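Local coordinates for fructosamine deglycase FrlB (Bacillus subtilis, PDB 3EUA), which converts a range of fructosamine 6-phosphates into glucose 6-phosphate and a free amino acid, at residues 7-12 with 141-146; 15-20 with 149-154; 189-194 with 312-317; 305-310 with 316-321. All coordinates share one frame; numbering follows the deposited sequence.

Contact 1: 7-12 with 141-146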
loop_
_atom_site.group_PDB
_atom_site.type_symbol
_atom_site.label_atom_id
_atom_site.label_comp_id
_atom_site.label_asym_id
_atom_site.label_seq_id
_atom_site.Cartn_x
_atom_site.Cartn_y
_atom_site.Cartn_z
ATOM N N ALA A 7 -10.843 20.417 -25.940
ATOM C CA ALA A 7 -12.286 20.528 -26.181
ATOM C C ALA A 7 -13.084 19.392 -25.552
ATOM O O ALA A 7 -14.298 19.530 -25.349
ATOM C CB ALA A 7 -12.587 20.572 -27.670
ATOM N N LYS A 8 -12.415 18.264 -25.299
ATOM C CA LYS A 8 -13.038 17.098 -24.690
ATOM C C LYS A 8 -12.908 17.107 -23.162
ATOM O O LYS A 8 -13.483 16.247 -22.495
ATOM C CB LYS A 8 -12.405 15.815 -25.259
ATOM C CG LYS A 8 -12.530 15.636 -26.780
ATOM C CD LYS A 8 -11.798 14.365 -27.219
ATOM C CE LYS A 8 -11.890 14.106 -28.733
ATOM N NZ LYS A 8 -13.252 13.730 -29.171
ATOM N N VAL A 9 -12.171 18.073 -22.603
ATOM C CA VAL A 9 -11.955 18.149 -21.166
ATOM C C VAL A 9 -13.128 18.798 -20.455
ATOM O O VAL A 9 -13.694 19.774 -20.928
ATOM C CB VAL A 9 -10.629 18.881 -20.805
ATOM C CG1 VAL A 9 -10.471 19.049 -19.335
ATOM C CG2 VAL A 9 -9.452 18.073 -21.289
ATOM N N ASN A 10 -13.531 18.185 -19.351
ATOM C CA ASN A 10 -14.578 18.683 -18.460
ATOM C C ASN A 10 -14.334 20.187 -18.257
ATOM O O ASN A 10 -13.211 20.623 -17.959
ATOM C CB ASN A 10 -14.571 17.818 -17.144
ATOM C CG ASN A 10 -15.269 18.466 -15.909
ATOM O OD1 ASN A 10 -15.287 19.683 -15.716
ATOM N ND2 ASN A 10 -15.734 17.602 -14.992
ATOM N N ARG A 11 -15.370 21.002 -18.442
ATOM C CA ARG A 11 -15.212 22.474 -18.299
ATOM C C ARG A 11 -14.679 22.928 -16.951
ATOM O O ARG A 11 -13.940 23.911 -16.854
ATOM C CB ARG A 11 -16.502 23.234 -18.595
ATOM C CG ARG A 11 -16.797 23.358 -20.077
ATOM C CD ARG A 11 -17.945 24.334 -20.345
ATOM N NE ARG A 11 -18.148 24.518 -21.791
ATOM C CZ ARG A 11 -18.857 23.705 -22.584
ATOM N NH1 ARG A 11 -18.957 23.994 -23.873
ATOM N NH2 ARG A 11 -19.465 22.619 -22.109
ATOM N N GLU A 12 -15.051 22.215 -15.899
ATOM C CA GLU A 12 -14.590 22.555 -14.567
ATOM C C GLU A 12 -13.091 22.249 -14.468
ATOM O O GLU A 12 -12.338 22.981 -13.822
ATOM C CB GLU A 12 -15.394 21.764 -13.537
ATOM C CG GLU A 12 -16.952 21.931 -13.618
ATOM C CD GLU A 12 -17.709 20.728 -13.003
ATOM O OE1 GLU A 12 -18.658 20.959 -12.215
ATOM O OE2 GLU A 12 -17.363 19.549 -13.276
ATOM N N LEU A 141 -10.329 11.954 -13.545
ATOM C CA LEU A 141 -9.095 11.951 -12.757
ATOM C C LEU A 141 -7.886 12.099 -13.676
ATOM O O LEU A 141 -6.972 12.888 -13.398
ATOM C CB LEU A 141 -8.991 10.678 -11.918
ATOM C CG LEU A 141 -7.714 10.484 -11.080
ATOM C CD1 LEU A 141 -7.324 11.768 -10.382
ATOM C CD2 LEU A 141 -7.940 9.341 -10.068
ATOM N N TYR A 142 -7.860 11.345 -14.758
ATOM C CA TYR A 142 -6.774 11.486 -15.721
ATOM C C TYR A 142 -6.765 12.854 -16.447
ATOM O O TYR A 142 -5.705 13.375 -16.783
ATOM C CB TYR A 142 -6.732 10.329 -16.736
ATOM C CG TYR A 142 -5.989 9.079 -16.307
ATOM C CD1 TYR A 142 -5.110 9.066 -15.205
ATOM C CD2 TYR A 142 -5.956 7.973 -17.157
ATOM C CE1 TYR A 142 -4.365 7.926 -14.882
ATOM C CE2 TYR A 142 -5.200 6.810 -16.845
ATOM C CZ TYR A 142 -4.429 6.800 -15.703
ATOM O OH TYR A 142 -3.691 5.701 -15.402
ATOM N N GLN A 143 -7.922 13.437 -16.719
ATOM C CA GLN A 143 -7.938 14.786 -17.296
ATOM C C GLN A 143 -7.169 15.743 -16.363
ATOM O O GLN A 143 -6.317 16.548 -16.806
ATOM C CB GLN A 143 -9.374 15.280 -17.490
ATOM C CG GLN A 143 -10.232 14.505 -18.488
ATOM C CD GLN A 143 -11.675 14.994 -18.511
ATOM O OE1 GLN A 143 -11.926 16.182 -18.375
ATOM N NE2 GLN A 143 -12.625 14.080 -18.711
ATOM N N ILE A 144 -7.457 15.635 -15.065
ATOM C CA ILE A 144 -6.791 16.445 -14.046
ATOM C C ILE A 144 -5.287 16.142 -13.964
ATOM O O ILE A 144 -4.436 17.053 -13.964
ATOM C CB ILE A 144 -7.399 16.199 -12.640
ATOM C CG1 ILE A 144 -8.898 16.584 -12.625
ATOM C CG2 ILE A 144 -6.626 16.995 -11.589
ATOM C CD1 ILE A 144 -9.704 16.254 -11.316
ATOM N N VAL A 145 -4.964 14.851 -13.870
ATOM C CA VAL A 145 -3.578 14.395 -13.707
ATOM C C VAL A 145 -2.694 14.742 -14.911
ATOM O O VAL A 145 -1.666 15.401 -14.746
ATOM C CB VAL A 145 -3.545 12.886 -13.374
ATOM C CG1 VAL A 145 -2.153 12.273 -13.479
ATOM C CG2 VAL A 145 -4.119 12.696 -11.984
ATOM N N PHE A 146 -3.095 14.343 -16.110
ATOM C CA PHE A 146 -2.290 14.668 -17.301
ATOM C C PHE A 146 -2.300 16.150 -17.604
ATOM O O PHE A 146 -1.316 16.689 -18.113
ATOM C CB PHE A 146 -2.726 13.878 -18.528
ATOM C CG PHE A 146 -2.289 12.426 -18.486
ATOM C CD1 PHE A 146 -1.041 12.047 -18.957
ATOM C CD2 PHE A 146 -3.116 11.459 -17.961
ATOM C CE1 PHE A 146 -0.639 10.715 -18.883
ATOM C CE2 PHE A 146 -2.722 10.144 -17.900
ATOM C CZ PHE A 146 -1.479 9.778 -18.360
#
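Asn-10 N donates to the side-chain oxygen of Gln-143 and gives this contact its one hydrogen bond across the segments. The distance from Asn-10 N to Gln-143 OE1 is 2.7 Å, and the bond is fairly straight at 160°. The donor is tilted 24° from the plane of the carbonyl. The same oxygen lies against carbon as well: Val-9 CG1 is 3.4 Å from Gln-143 OE1, and Asn-10 CB is 3.3 Å from it. Gln-143 gets there by an extended chain, with CG anti to its carbonyl carbon (chi1 -64°). Its NE2 makes a weak hydrogen bond to Ile-134 O, so both ends of the buried amide have partners. Asn-10 is also the N-cap of helix 11-20. Its OD1 accepts from Val-13 N. Asn-10 ND2 donates to the anti lone pair of Glu-12 OE2 at 3.1 Å, and that oxygen also accepts from Gln-124 N. Helix 137-153 thus holds the chain just before helix 11-20 begins. Behind Val-9 lie Phe-158 and Ile-162 of helix 158-190. Ile-144 rests on strand 103-108, and Leu-141 and Val-145 touch Ser-43 of helix 41-50.

Contact 2: 15-20 with 149-154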
loop_
_atom_site.group_PDB
_atom_site.type_symbol
_atom_site.label_atom_id
_atom_site.label_comp_id
_atom_site.label_asym_id
_atom_site.label_seq_id
_atom_site.Cartn_x
_atom_site.Cartn_y
_atom_site.Cartn_z
ATOM N N ALA A 15 -11.166 24.974 -16.312
ATOM C CA ALA A 15 -11.034 26.192 -15.495
ATOM C C ALA A 15 -9.922 26.005 -14.485
ATOM O O ALA A 15 -9.077 26.880 -14.311
ATOM C CB ALA A 15 -12.330 26.514 -14.795
ATOM N N PHE A 16 -9.918 24.862 -13.815
ATOM C CA PHE A 16 -8.842 24.550 -12.861
ATOM C C PHE A 16 -7.457 24.624 -13.539
ATOM O O PHE A 16 -6.533 25.261 -13.013
ATOM C CB PHE A 16 -9.088 23.182 -12.233
ATOM C CG PHE A 16 -7.885 22.583 -11.567
ATOM C CD1 PHE A 16 -7.528 22.955 -10.289
ATOM C CD2 PHE A 16 -7.155 21.587 -12.208
ATOM C CE1 PHE A 16 -6.422 22.366 -9.668
ATOM C CE2 PHE A 16 -6.063 20.990 -11.594
ATOM C CZ PHE A 16 -5.691 21.386 -10.323
ATOM N N LEU A 17 -7.311 24.001 -14.713
ATOM C CA LEU A 17 -6.027 24.020 -15.415
ATOM C C LEU A 17 -5.614 25.433 -15.846
ATOM O O LEU A 17 -4.431 25.783 -15.826
ATOM C CB LEU A 17 -6.032 23.067 -16.608
ATOM C CG LEU A 17 -6.192 21.571 -16.279
ATOM C CD1 LEU A 17 -6.366 20.766 -17.563
ATOM C CD2 LEU A 17 -5.018 21.057 -15.445
ATOM N N GLN A 18 -6.589 26.248 -16.237
ATOM C CA GLN A 18 -6.313 27.638 -16.595
ATOM C C GLN A 18 -5.734 28.353 -15.387
ATOM O O GLN A 18 -4.727 29.046 -15.492
ATOM C CB GLN A 18 -7.588 28.366 -17.048
ATOM C CG GLN A 18 -8.161 27.946 -18.394
ATOM C CD GLN A 18 -9.547 28.594 -18.724
ATOM O OE1 GLN A 18 -9.837 29.722 -18.312
ATOM N NE2 GLN A 18 -10.377 27.882 -19.495
ATOM N N ASP A 19 -6.371 28.188 -14.231
ATOM C CA ASP A 19 -5.906 28.836 -13.006
ATOM C C ASP A 19 -4.589 28.261 -12.490
ATOM O O ASP A 19 -3.818 28.939 -11.814
ATOM C CB ASP A 19 -6.951 28.718 -11.894
ATOM C CG ASP A 19 -8.231 29.490 -12.191
ATOM O OD1 ASP A 19 -8.302 30.276 -13.173
ATOM O OD2 ASP A 19 -9.187 29.304 -11.412
ATOM N N LEU A 20 -4.332 27.000 -12.794
ATOM C CA LEU A 20 -3.115 26.329 -12.350
ATOM C C LEU A 20 -1.843 26.918 -12.987
ATOM O O LEU A 20 -0.770 26.905 -12.371
ATOM C CB LEU A 20 -3.244 24.831 -12.681
ATOM C CG LEU A 20 -2.115 23.884 -12.305
ATOM C CD1 LEU A 20 -1.876 23.865 -10.777
ATOM C CD2 LEU A 20 -2.432 22.511 -12.839
ATOM N N LEU A 149 0.252 17.838 -15.209
ATOM C CA LEU A 149 1.607 17.598 -15.710
ATOM C C LEU A 149 1.887 18.437 -16.966
ATOM O O LEU A 149 2.999 18.911 -17.155
ATOM C CB LEU A 149 1.819 16.108 -16.008
ATOM C CG LEU A 149 1.954 15.170 -14.816
ATOM C CD1 LEU A 149 1.912 13.674 -15.233
ATOM C CD2 LEU A 149 3.216 15.484 -14.053
ATOM N N GLN A 150 0.896 18.610 -17.836
ATOM C CA GLN A 150 1.105 19.439 -19.034
ATOM C C GLN A 150 1.283 20.923 -18.638
ATOM O O GLN A 150 2.244 21.591 -19.089
ATOM C CB GLN A 150 -0.032 19.236 -20.028
ATOM C CG GLN A 150 0.207 19.839 -21.433
ATOM C CD GLN A 150 0.102 21.333 -21.468
ATOM O OE1 GLN A 150 -0.751 21.930 -20.806
ATOM N NE2 GLN A 150 0.945 21.956 -22.271
ATOM N N VAL A 151 0.402 21.430 -17.776
ATOM C CA VAL A 151 0.454 22.833 -17.334
ATOM C C VAL A 151 1.706 23.185 -16.517
ATOM O O VAL A 151 2.351 24.208 -16.776
ATOM C CB VAL A 151 -0.833 23.232 -16.534
ATOM C CG1 VAL A 151 -0.666 24.591 -15.834
ATOM C CG2 VAL A 151 -2.072 23.236 -17.460
ATOM N N LEU A 152 2.076 22.329 -15.578
ATOM C CA LEU A 152 3.204 22.612 -14.693
ATOM C C LEU A 152 4.567 22.179 -15.202
ATOM O O LEU A 152 5.561 22.805 -14.871
ATOM C CB LEU A 152 2.937 21.987 -13.310
ATOM C CG LEU A 152 1.723 22.549 -12.542
ATOM C CD1 LEU A 152 1.487 21.792 -11.273
ATOM C CD2 LEU A 152 1.883 24.066 -12.267
ATOM N N GLU A 153 4.623 21.117 -15.996
ATOM C CA GLU A 153 5.904 20.612 -16.485
ATOM C C GLU A 153 6.035 20.485 -17.986
ATOM O O GLU A 153 7.046 19.981 -18.455
ATOM C CB GLU A 153 6.169 19.227 -15.881
ATOM C CG GLU A 153 6.366 19.209 -14.410
ATOM C CD GLU A 153 6.678 17.810 -13.915
ATOM O OE1 GLU A 153 6.820 16.878 -14.747
ATOM O OE2 GLU A 153 6.776 17.646 -12.693
ATOM N N ASN A 154 5.053 20.972 -18.741
ATOM C CA ASN A 154 5.069 20.862 -20.215
ATOM C C ASN A 154 5.138 19.394 -20.652
ATOM O O ASN A 154 5.733 19.056 -21.681
ATOM C CB ASN A 154 6.198 21.685 -20.873
ATOM C CG ASN A 154 6.028 23.188 -20.685
#
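Two neighbouring helices of the first SIS domain, an alpha/beta unit with a parallel sheet, run side by side here and meet through Leu-17 and Leu-20 on one and Val-151 and Leu-152 on the other. The axes of helix 15-20 and helix 149-153 are 9.7 Å apart at their closest and nearly parallel, at 9°. Val-151 uses both methyls. Its CG1 lies 3.9 Å from Leu-20 CG, while its CG2 lies 4.1 Å from Leu-17 CB and also touches Leu-17 O. Leu-20 has CG anti to its backbone N (chi1 -179°), which sends the branch across to the other helix. There it meets Leu-152 at about a right angle, with Leu-20 CD1 4.0 Å from Leu-152 CD1. Leu-152 CD2 packs on the carbonyl, 3.9 Å from Leu-20 O. Leu-20 also rests on Thr-148 and on Leu-103 of strand 103-108. With alanine at Leu-20, a gap between the helices is likely to open, where the Leu-152 methyls lose CG and CD1 and Val-151 CG1 keeps just CB and the backbone. No hydrogen bond or charge joins the two segments. The pairing rests on the fit of branched apolar side chains, consistent with plain helix packing over a sheet.

Contact 3: 189-194 with 312-317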
loop_
_atom_site.group_PDB
_atom_site.type_symbol
_atom_site.label_atom_id
_atom_site.label_comp_id
_atom_site.label_asym_id
_atom_site.label_seq_id
_atom_site.Cartn_x
_atom_site.Cartn_y
_atom_site.Cartn_z
ATOM N N ALA A 189 -18.389 -20.817 -11.230
ATOM C CA ALA A 189 -17.251 -21.428 -10.546
ATOM C C ALA A 189 -16.997 -20.895 -9.145
ATOM O O ALA A 189 -16.431 -21.601 -8.331
ATOM C CB ALA A 189 -15.983 -21.231 -11.386
ATOM N N HIS A 190 -17.413 -19.666 -8.856
ATOM C CA HIS A 190 -17.159 -19.049 -7.562
ATOM C C HIS A 190 -18.386 -18.813 -6.690
ATOM O O HIS A 190 -18.302 -18.134 -5.652
ATOM C CB HIS A 190 -16.401 -17.750 -7.818
ATOM C CG HIS A 190 -15.078 -17.982 -8.476
ATOM N ND1 HIS A 190 -14.948 -18.190 -9.838
ATOM C CD2 HIS A 190 -13.829 -18.099 -7.953
ATOM C CE1 HIS A 190 -13.673 -18.413 -10.121
ATOM N NE2 HIS A 190 -12.979 -18.382 -8.993
ATOM N N GLU A 191 -19.503 -19.432 -7.059
ATOM C CA GLU A 191 -20.745 -19.275 -6.297
ATOM C C GLU A 191 -20.564 -19.554 -4.795
ATOM O O GLU A 191 -21.085 -18.804 -3.951
ATOM C CB GLU A 191 -21.848 -20.209 -6.804
ATOM C CG GLU A 191 -23.182 -19.983 -6.041
ATOM C CD GLU A 191 -24.218 -21.069 -6.237
ATOM O OE1 GLU A 191 -23.897 -22.117 -6.845
ATOM O OE2 GLU A 191 -25.357 -20.891 -5.722
ATOM N N LYS A 192 -19.833 -20.621 -4.477
ATOM C CA LYS A 192 -19.657 -21.042 -3.077
ATOM C C LYS A 192 -18.231 -20.927 -2.517
ATOM O O LYS A 192 -17.975 -21.430 -1.436
ATOM C CB LYS A 192 -20.223 -22.470 -2.942
ATOM C CG LYS A 192 -21.749 -22.510 -3.163
ATOM C CD LYS A 192 -22.333 -23.892 -3.234
ATOM C CE LYS A 192 -23.822 -23.798 -3.494
ATOM N NZ LYS A 192 -24.449 -25.155 -3.578
ATOM N N GLU A 193 -17.336 -20.218 -3.222
ATOM C CA GLU A 193 -15.960 -20.022 -2.767
ATOM C C GLU A 193 -15.980 -18.981 -1.664
ATOM O O GLU A 193 -16.495 -17.888 -1.867
ATOM C CB GLU A 193 -15.054 -19.550 -3.914
ATOM C CG GLU A 193 -14.739 -20.587 -4.979
ATOM C CD GLU A 193 -13.956 -21.808 -4.450
ATOM O OE1 GLU A 193 -13.417 -21.788 -3.322
ATOM O OE2 GLU A 193 -13.847 -22.798 -5.196
ATOM N N SER A 194 -15.416 -19.306 -0.511
ATOM C CA SER A 194 -15.412 -18.378 0.620
ATOM C C SER A 194 -14.315 -17.310 0.542
ATOM O O SER A 194 -14.460 -16.243 1.168
ATOM C CB SER A 194 -15.249 -19.177 1.916
ATOM O OG SER A 194 -13.984 -19.823 1.948
ATOM N N GLU A 312 -25.510 -12.101 -9.122
ATOM C CA GLU A 312 -26.701 -12.786 -9.583
ATOM C C GLU A 312 -26.647 -14.262 -9.209
ATOM O O GLU A 312 -27.609 -14.786 -8.662
ATOM C CB GLU A 312 -26.847 -12.614 -11.099
ATOM C CG GLU A 312 -28.059 -13.332 -11.706
ATOM C CD GLU A 312 -28.130 -13.209 -13.235
ATOM O OE1 GLU A 312 -27.344 -12.413 -13.846
ATOM O OE2 GLU A 312 -28.982 -13.932 -13.808
ATOM N N GLU A 313 -25.521 -14.913 -9.488
ATOM C CA GLU A 313 -25.348 -16.343 -9.175
ATOM C C GLU A 313 -25.481 -16.635 -7.684
ATOM O O GLU A 313 -26.041 -17.647 -7.310
ATOM C CB GLU A 313 -23.979 -16.844 -9.643
ATOM C CG GLU A 313 -23.859 -18.359 -9.731
ATOM C CD GLU A 313 -24.770 -18.941 -10.804
ATOM O OE1 GLU A 313 -25.134 -18.190 -11.734
ATOM O OE2 GLU A 313 -25.124 -20.141 -10.727
ATOM N N ARG A 314 -24.965 -15.735 -6.850
ATOM C CA ARG A 314 -25.010 -15.880 -5.385
ATOM C C ARG A 314 -26.240 -15.265 -4.718
ATOM O O ARG A 314 -26.342 -15.284 -3.489
ATOM C CB ARG A 314 -23.743 -15.236 -4.771
ATOM C CG ARG A 314 -22.459 -15.876 -5.269
ATOM C CD ARG A 314 -21.206 -15.293 -4.643
ATOM N NE ARG A 314 -21.042 -15.573 -3.232
ATOM C CZ ARG A 314 -21.342 -14.760 -2.220
ATOM N NH1 ARG A 314 -21.877 -13.568 -2.391
ATOM N NH2 ARG A 314 -21.100 -15.168 -0.981
ATOM N N ASN A 315 -27.114 -14.694 -5.545
ATOM C CA ASN A 315 -28.343 -14.045 -5.120
ATOM C C ASN A 315 -28.033 -13.095 -3.965
ATOM O O ASN A 315 -28.726 -13.056 -2.948
ATOM C CB ASN A 315 -29.417 -15.105 -4.805
ATOM C CG ASN A 315 -30.821 -14.588 -4.999
ATOM O OD1 ASN A 315 -31.109 -13.398 -4.808
ATOM N ND2 ASN A 315 -31.718 -15.480 -5.404
ATOM N N HIS A 316 -26.943 -12.350 -4.154
ATOM C CA HIS A 316 -26.434 -11.387 -3.215
ATOM C C HIS A 316 -26.244 -10.086 -3.986
ATOM O O HIS A 316 -25.211 -9.890 -4.613
ATOM C CB HIS A 316 -25.092 -11.854 -2.675
ATOM C CG HIS A 316 -24.582 -11.011 -1.557
ATOM N ND1 HIS A 316 -24.299 -11.522 -0.308
ATOM C CD2 HIS A 316 -24.338 -9.685 -1.484
ATOM C CE1 HIS A 316 -23.861 -10.546 0.467
ATOM N NE2 HIS A 316 -23.887 -9.420 -0.221
ATOM N N PRO A 317 -27.256 -9.186 -3.961
ATOM C CA PRO A 317 -27.074 -7.955 -4.715
ATOM C C PRO A 317 -25.872 -7.130 -4.290
ATOM O O PRO A 317 -25.546 -7.063 -3.095
ATOM C CB PRO A 317 -28.350 -7.144 -4.428
ATOM C CG PRO A 317 -29.374 -8.139 -3.973
ATOM C CD PRO A 317 -28.580 -9.241 -3.292
HETATM O O HOH W 1 -19.563 -18.072 -1.019
#
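Glu-191 O is gripped from two sources, both weakly: Arg-314 NE donates to it at 3.3 Å, and a water donates to it at 3.4 Å. This oxygen belongs to the type I turn from His-190 to Glu-193, at the C-terminal side of helix 158-190. Arg-314 directly follows helix 288-313, just before Asn-315 closes that helix with a Schellman motif. The arginine chain bends at chi3 (68°), which turns NE toward the turn, and Glu-191 O sits at the guanidinium edge. The water accepts from Arg-314 NH2 at 3.3 Å and donates to Glu-193 O at 3.2 Å. Arg-314 NH1 donates to Gln-220 OE1. A leucine in its place would probably leave Glu-191 O with the weak water bond alone, the water without its NH2 donor and Gln-220 OE1 without its mate. Beside this, Glu-191 CB packs on Glu-313 CG at 4.0 Å. The two carboxylates are turned 84° apart, with Glu-191 OE1 and Glu-313 OE2, like charges, 4.5 Å from each other.

Contact 4: 305-310 with 316-321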
loop_
_atom_site.group_PDB
_atom_site.type_symbol
_atom_site.label_atom_id
_atom_site.label_comp_id
_atom_site.label_asym_id
_atom_site.label_seq_id
_atom_site.Cartn_x
_atom_site.Cartn_y
_atom_site.Cartn_z
ATOM N N SER A 305 -18.261 -6.548 -14.899
ATOM C CA SER A 305 -19.197 -7.490 -15.498
ATOM C C SER A 305 -19.112 -8.841 -14.777
ATOM O O SER A 305 -20.115 -9.541 -14.633
ATOM C CB SER A 305 -18.952 -7.608 -17.006
ATOM O OG SER A 305 -17.704 -8.202 -17.288
ATOM N N TYR A 306 -17.910 -9.187 -14.298
ATOM C CA TYR A 306 -17.700 -10.415 -13.545
ATOM C C TYR A 306 -18.459 -10.302 -12.226
ATOM O O TYR A 306 -19.113 -11.256 -11.812
ATOM C CB TYR A 306 -16.212 -10.685 -13.290
ATOM C CG TYR A 306 -15.406 -11.300 -14.435
ATOM C CD1 TYR A 306 -15.387 -10.733 -15.703
ATOM C CD2 TYR A 306 -14.603 -12.426 -14.213
ATOM C CE1 TYR A 306 -14.632 -11.285 -16.731
ATOM C CE2 TYR A 306 -13.841 -12.981 -15.229
ATOM C CZ TYR A 306 -13.852 -12.410 -16.486
ATOM O OH TYR A 306 -13.085 -12.978 -17.493
ATOM N N ALA A 307 -18.379 -9.133 -11.594
ATOM C CA ALA A 307 -19.075 -8.849 -10.327
ATOM C C ALA A 307 -20.587 -8.984 -10.468
ATOM O O ALA A 307 -21.236 -9.585 -9.616
ATOM C CB ALA A 307 -18.698 -7.445 -9.818
ATOM N N ASP A 308 -21.135 -8.432 -11.551
ATOM C CA ASP A 308 -22.572 -8.491 -11.842
ATOM C C ASP A 308 -23.076 -9.914 -11.950
ATOM O O ASP A 308 -24.114 -10.235 -11.359
ATOM C CB ASP A 308 -22.913 -7.713 -13.130
ATOM C CG ASP A 308 -22.813 -6.187 -12.963
ATOM O OD1 ASP A 308 -22.917 -5.649 -11.822
ATOM O OD2 ASP A 308 -22.689 -5.502 -14.008
ATOM N N GLU A 309 -22.328 -10.756 -12.672
ATOM C CA GLU A 309 -22.664 -12.175 -12.819
ATOM C C GLU A 309 -22.578 -12.951 -11.489
ATOM O O GLU A 309 -23.423 -13.812 -11.187
ATOM C CB GLU A 309 -21.733 -12.859 -13.839
ATOM C CG GLU A 309 -21.846 -12.378 -15.268
ATOM C CD GLU A 309 -23.208 -12.652 -15.918
ATOM O OE1 GLU A 309 -23.943 -13.584 -15.509
ATOM O OE2 GLU A 309 -23.541 -11.937 -16.876
ATOM N N LEU A 310 -21.538 -12.649 -10.721
ATOM C CA LEU A 310 -21.307 -13.288 -9.440
ATOM C C LEU A 310 -22.450 -12.967 -8.485
ATOM O O LEU A 310 -22.987 -13.876 -7.846
ATOM C CB LEU A 310 -19.961 -12.834 -8.870
ATOM C CG LEU A 310 -19.523 -13.463 -7.561
ATOM C CD1 LEU A 310 -19.379 -14.984 -7.651
ATOM C CD2 LEU A 310 -18.205 -12.817 -7.075
ATOM N N HIS A 316 -26.943 -12.350 -4.154
ATOM C CA HIS A 316 -26.434 -11.387 -3.215
ATOM C C HIS A 316 -26.244 -10.086 -3.986
ATOM O O HIS A 316 -25.211 -9.890 -4.613
ATOM C CB HIS A 316 -25.092 -11.854 -2.675
ATOM C CG HIS A 316 -24.582 -11.011 -1.557
ATOM N ND1 HIS A 316 -24.299 -11.522 -0.308
ATOM C CD2 HIS A 316 -24.338 -9.685 -1.484
ATOM C CE1 HIS A 316 -23.861 -10.546 0.467
ATOM N NE2 HIS A 316 -23.887 -9.420 -0.221
ATOM N N PRO A 317 -27.256 -9.186 -3.961
ATOM C CA PRO A 317 -27.074 -7.955 -4.715
ATOM C C PRO A 317 -25.872 -7.130 -4.290
ATOM O O PRO A 317 -25.546 -7.063 -3.095
ATOM C CB PRO A 317 -28.350 -7.144 -4.428
ATOM C CG PRO A 317 -29.374 -8.139 -3.973
ATOM C CD PRO A 317 -28.580 -9.241 -3.292
ATOM N N LEU A 318 -25.207 -6.520 -5.257
ATOM C CA LEU A 318 -24.039 -5.678 -4.953
ATOM C C LEU A 318 -24.356 -4.495 -4.060
ATOM O O LEU A 318 -23.446 -3.975 -3.393
ATOM C CB LEU A 318 -23.338 -5.160 -6.209
ATOM C CG LEU A 318 -22.580 -6.137 -7.132
ATOM C CD1 LEU A 318 -22.175 -5.469 -8.423
ATOM C CD2 LEU A 318 -21.344 -6.773 -6.484
ATOM N N SER A 319 -25.619 -4.084 -4.025
ATOM C CA SER A 319 -26.072 -2.984 -3.166
ATOM C C SER A 319 -26.319 -3.403 -1.721
ATOM O O SER A 319 -26.486 -2.549 -0.850
ATOM C CB SER A 319 -27.367 -2.401 -3.753
ATOM O OG SER A 319 -28.302 -3.463 -3.969
ATOM N N HIS A 320 -26.307 -4.704 -1.441
ATOM C CA HIS A 320 -26.591 -5.184 -0.100
ATOM C C HIS A 320 -25.500 -4.834 0.908
ATOM O O HIS A 320 -24.332 -4.886 0.564
ATOM C CB HIS A 320 -26.812 -6.688 -0.127
ATOM C CG HIS A 320 -27.276 -7.227 1.182
ATOM N ND1 HIS A 320 -28.566 -7.061 1.633
ATOM C CD2 HIS A 320 -26.620 -7.907 2.148
ATOM C CE1 HIS A 320 -28.690 -7.638 2.818
ATOM N NE2 HIS A 320 -27.519 -8.146 3.161
ATOM N N ARG A 321 -25.903 -4.431 2.121
ATOM C CA ARG A 321 -24.993 -4.097 3.200
ATOM C C ARG A 321 -25.642 -4.475 4.513
ATOM O O ARG A 321 -26.886 -4.492 4.628
ATOM C CB ARG A 321 -24.709 -2.592 3.267
ATOM C CG ARG A 321 -24.013 -1.974 2.052
ATOM C CD ARG A 321 -22.574 -2.464 1.812
ATOM N NE ARG A 321 -21.971 -1.643 0.744
ATOM C CZ ARG A 321 -22.211 -1.759 -0.559
ATOM N NH1 ARG A 321 -23.040 -2.682 -1.039
ATOM N NH2 ARG A 321 -21.623 -0.935 -1.423
#
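The flat carboxylate of Asp-308 meets Leu-318 through one oxygen, with Asp-308 OD1 3.5 Å from Leu-318 CD1. The guanidinium of Arg-321 has the carbonyl carbon of Leu-318 at its edge, in plane. On the far side of the helix from Leu-318, the Tyr-306 ring has Ser-305 OG in plane at its edge. In Leu-318 a chi1 of -69° sets CG beside the backbone N, and the branch points at helix 305-310. Its CD1 lies 4.2 Å from Ala-307 CB, and its CD2 lies 4.2 Å from Ala-307 O. Leu-318 sits in the type I turn from Pro-317 to His-320, closed by His-320 N to Pro-317 O. Arg-321 NH1 fastens the turn twice. It donates to Leu-318 O at 2.7 Å and to His-320 O at 3.0 Å, the latter oxygen being met from above its carbonyl plane. Arg-321 NH2 forms a salt bridge with Glu-218, and Arg-321 packs on Glu-238 of the second subunit. Ile-215, Met-219 and Gln-220 of helix 205-220 cover Ala-307 and Leu-318. The segment after helix 288-313 thus turns back on that helix. Polar bonds shape the turn, and van der Waals contact through Leu-318 packs it on the helix.

How the contacts relate
Contacts 1 and 2 join the same two helices, 11-20 and 137-153, in the first SIS domain. They touch through Ile-144 and Phe-16, and their centres are 10 Å apart. Contact 1 is polar, at the helix start; contact 2, farther along the pair, joins apolar side chains, with no hydrogen bond or charge across it. Contacts 3 and 4 lie at the end of helix 288-313 and share His-316 and Pro-317. Their centres are 9 Å apart, and those of contacts 2 and 3 about 46 Å, on opposite sides of the chain's centre. Contact 3 is the water-bridged one. Contact 4 alone reaches the second subunit. All four are partly buried, with contact 3 the farthest from the chain's centre and contact 1 the nearest.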